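Local coordinates for dnab-like replicative helicase (Bacillus phage SPP1, PDB 3BH0), which probably couples ATP hydrolysis to 5'-3' unwinding of duplex DNA as a DnaB-family replicative helicase, here represented by its ATPase domain, at residues D188-L193 with R211-M216. Sequence-based numbering, arbitrary orientation.
Sequences DYLQLL and RDLKKM
Leu-213, on helix 202-220, sends one methyl to two leucines of the P-loop NTPase fold: Leu-190, in the short 3-10 turn 190-192 after strand 183-188, and Leu-193, the residue just after that turn. That methyl, CD1, lies 3.6 Å from Leu-190 CD1 and 4.0 Å from Leu-193 CD1. The two encounters differ in style: Leu-190 and Leu-213 slip past one another in opposite directions, whereas Leu-193 meets Leu-213 tip to tip. No hydrogen bond joins the segments, and leucine suits all three buried places because its forked, uncharged end offers methyls and asks for no polar partner. The reach matters as well, since the nearest CA atoms, those of Leu-190 and Leu-213, stand 9.5 Å apart. With CG trans to the backbone N (chi1 175°), Leu-190 carries CD1 out to the methyl of Leu-213.

The contact belongs to a parallel beta-alpha-beta unit in which helix 202-220 links strand 183-188 to strand 223-228. Ile-206 and Ile-209 of the same helix also touch Leu-190, and Val-164 and Ile-167 of helix 164-176 pack against Leu-213 and Leu-193 respectively, so the three leucines have apolar neighbours from both helices. Polar residues face elsewhere: Lys-214 forms a salt bridge with Asp-258, and Gln-191 uses its amide to bond Ser-228 and the backbone N of Gln-229, tying the turn to the end of the adjoining strand. Consistent with Leu-190 and Leu-193 both pointing to the helix, the turn is closed by a hydrogen bond from the backbone N of Leu-193 to Leu-190 O at 3.0 Å.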
loop_
_atom_site.group_PDB
_atom_site.type_symbol
_atom_site.label_atom_id
_atom_site.label_comp_id
_atom_site.label_asym_id
_atom_site.label_seq_id
_atom_site.Cartn_x
_atom_site.Cartn_y
_atom_site.Cartn_z
ATOM N N ASP A 188 6.169 -5.079 -0.178
ATOM C CA ASP A 188 6.518 -4.943 -1.603
ATOM C C ASP A 188 6.586 -6.283 -2.246
ATOM O O ASP A 188 7.613 -6.949 -2.398
ATOM C CB ASP A 188 7.720 -4.076 -1.972
ATOM C CG ASP A 188 7.776 -3.772 -3.509
ATOM O OD1 ASP A 188 6.966 -4.337 -4.306
ATOM O OD2 ASP A 188 8.645 -2.977 -3.925
ATOM N N TYR A 189 5.355 -6.606 -2.577
ATOM C CA TYR A 189 4.845 -7.663 -3.375
ATOM C C TYR A 189 4.867 -9.064 -2.839
ATOM O O TYR A 189 5.904 -9.629 -2.504
ATOM C CB TYR A 189 4.891 -7.364 -4.890
ATOM C CG TYR A 189 5.654 -8.231 -5.833
ATOM C CD1 TYR A 189 5.076 -9.384 -6.358
ATOM C CD2 TYR A 189 6.900 -7.827 -6.316
ATOM C CE1 TYR A 189 5.753 -10.159 -7.281
ATOM C CE2 TYR A 189 7.584 -8.594 -7.255
ATOM C CZ TYR A 189 7.005 -9.751 -7.726
ATOM O OH TYR A 189 7.685 -10.514 -8.630
ATOM N N LEU A 190 3.630 -9.534 -2.712
ATOM C CA LEU A 190 3.229 -10.703 -1.991
ATOM C C LEU A 190 3.796 -11.985 -2.566
ATOM O O LEU A 190 4.160 -12.877 -1.812
ATOM C CB LEU A 190 1.692 -10.754 -1.958
ATOM C CG LEU A 190 0.926 -11.944 -1.358
ATOM C CD1 LEU A 190 -0.333 -11.419 -0.694
ATOM C CD2 LEU A 190 0.583 -13.011 -2.402
ATOM N N GLN A 191 3.887 -12.055 -3.888
ATOM C CA GLN A 191 4.224 -13.296 -4.584
ATOM C C GLN A 191 5.714 -13.597 -4.536
ATOM O O GLN A 191 6.171 -14.589 -5.112
ATOM C CB GLN A 191 3.737 -13.265 -6.040
ATOM C CG GLN A 191 2.218 -13.364 -6.201
ATOM C CD GLN A 191 1.494 -12.013 -6.081
ATOM O OE1 GLN A 191 2.115 -10.953 -5.940
ATOM N NE2 GLN A 191 0.167 -12.060 -6.149
ATOM N N LEU A 192 6.445 -12.728 -3.846
ATOM C CA LEU A 192 7.858 -12.885 -3.564
ATOM C C LEU A 192 8.096 -13.490 -2.168
ATOM O O LEU A 192 9.215 -13.914 -1.846
ATOM C CB LEU A 192 8.553 -11.507 -3.651
ATOM C CG LEU A 192 9.592 -11.233 -4.747
ATOM C CD1 LEU A 192 9.119 -11.727 -6.098
ATOM C CD2 LEU A 192 9.987 -9.759 -4.820
ATOM N N LEU A 193 7.050 -13.522 -1.344
ATOM C CA LEU A 193 7.171 -14.015 0.033
ATOM C C LEU A 193 7.536 -15.499 0.066
ATOM O O LEU A 193 7.113 -16.263 -0.791
ATOM C CB LEU A 193 5.884 -13.766 0.828
ATOM C CG LEU A 193 5.587 -12.325 1.251
ATOM C CD1 LEU A 193 4.153 -12.163 1.743
ATOM C CD2 LEU A 193 6.565 -11.829 2.298
ATOM N N ARG A 211 -3.993 -16.325 3.646
ATOM C CA ARG A 211 -4.664 -16.614 4.924
ATOM C C ARG A 211 -3.870 -16.078 6.095
ATOM O O ARG A 211 -4.432 -15.411 6.980
ATOM C CB ARG A 211 -4.897 -18.120 5.117
ATOM C CG ARG A 211 -6.030 -18.678 4.298
ATOM C CD ARG A 211 -6.314 -20.125 4.669
ATOM N NE ARG A 211 -5.149 -20.986 4.465
ATOM C CZ ARG A 211 -4.924 -21.662 3.347
ATOM N NH1 ARG A 211 -5.788 -21.561 2.350
ATOM N NH2 ARG A 211 -3.844 -22.443 3.222
ATOM N N ASP A 212 -2.565 -16.350 6.080
ATOM C CA ASP A 212 -1.671 -15.970 7.172
ATOM C C ASP A 212 -1.531 -14.446 7.309
ATOM O O ASP A 212 -1.453 -13.911 8.441
ATOM C CB ASP A 212 -0.303 -16.676 7.030
ATOM C CG ASP A 212 -0.401 -18.209 7.203
ATOM O OD1 ASP A 212 -1.513 -18.709 7.491
ATOM O OD2 ASP A 212 0.617 -18.927 7.051
ATOM N N LEU A 213 -1.528 -13.751 6.164
ATOM C CA LEU A 213 -1.434 -12.283 6.157
ATOM C C LEU A 213 -2.662 -11.654 6.780
ATOM O O LEU A 213 -2.567 -10.650 7.485
ATOM C CB LEU A 213 -1.193 -11.722 4.741
ATOM C CG LEU A 213 0.259 -11.815 4.262
ATOM C CD1 LEU A 213 0.413 -11.380 2.814
ATOM C CD2 LEU A 213 1.233 -11.035 5.175
ATOM N N LYS A 214 -3.818 -12.244 6.514
ATOM C CA LYS A 214 -5.075 -11.752 7.079
ATOM C C LYS A 214 -5.159 -12.086 8.585
ATOM O O LYS A 214 -5.547 -11.238 9.401
ATOM C CB LYS A 214 -6.269 -12.310 6.279
ATOM C CG LYS A 214 -7.668 -12.014 6.840
ATOM C CD LYS A 214 -7.860 -10.558 7.241
ATOM C CE LYS A 214 -9.285 -10.278 7.692
ATOM N NZ LYS A 214 -9.432 -8.824 8.010
ATOM N N LYS A 215 -4.791 -13.321 8.936
ATOM C CA LYS A 215 -4.727 -13.759 10.334
ATOM C C LYS A 215 -3.798 -12.830 11.139
ATOM O O LYS A 215 -4.167 -12.360 12.214
ATOM C CB LYS A 215 -4.253 -15.218 10.422
ATOM C CG LYS A 215 -4.783 -15.937 11.650
ATOM C CD LYS A 215 -4.024 -17.207 11.972
ATOM C CE LYS A 215 -4.636 -18.420 11.288
ATOM N NZ LYS A 215 -3.975 -19.678 11.777
ATOM N N MET A 216 -2.614 -12.550 10.587
ATOM C CA MET A 216 -1.677 -11.603 11.179
ATOM C C MET A 216 -2.281 -10.208 11.374
ATOM O O MET A 216 -2.130 -9.609 12.439
ATOM C CB MET A 216 -0.406 -11.508 10.338
ATOM C CG MET A 216 0.603 -10.485 10.870
ATOM S SD MET A 216 2.135 -10.463 9.928
ATOM C CE MET A 216 1.605 -9.563 8.464
#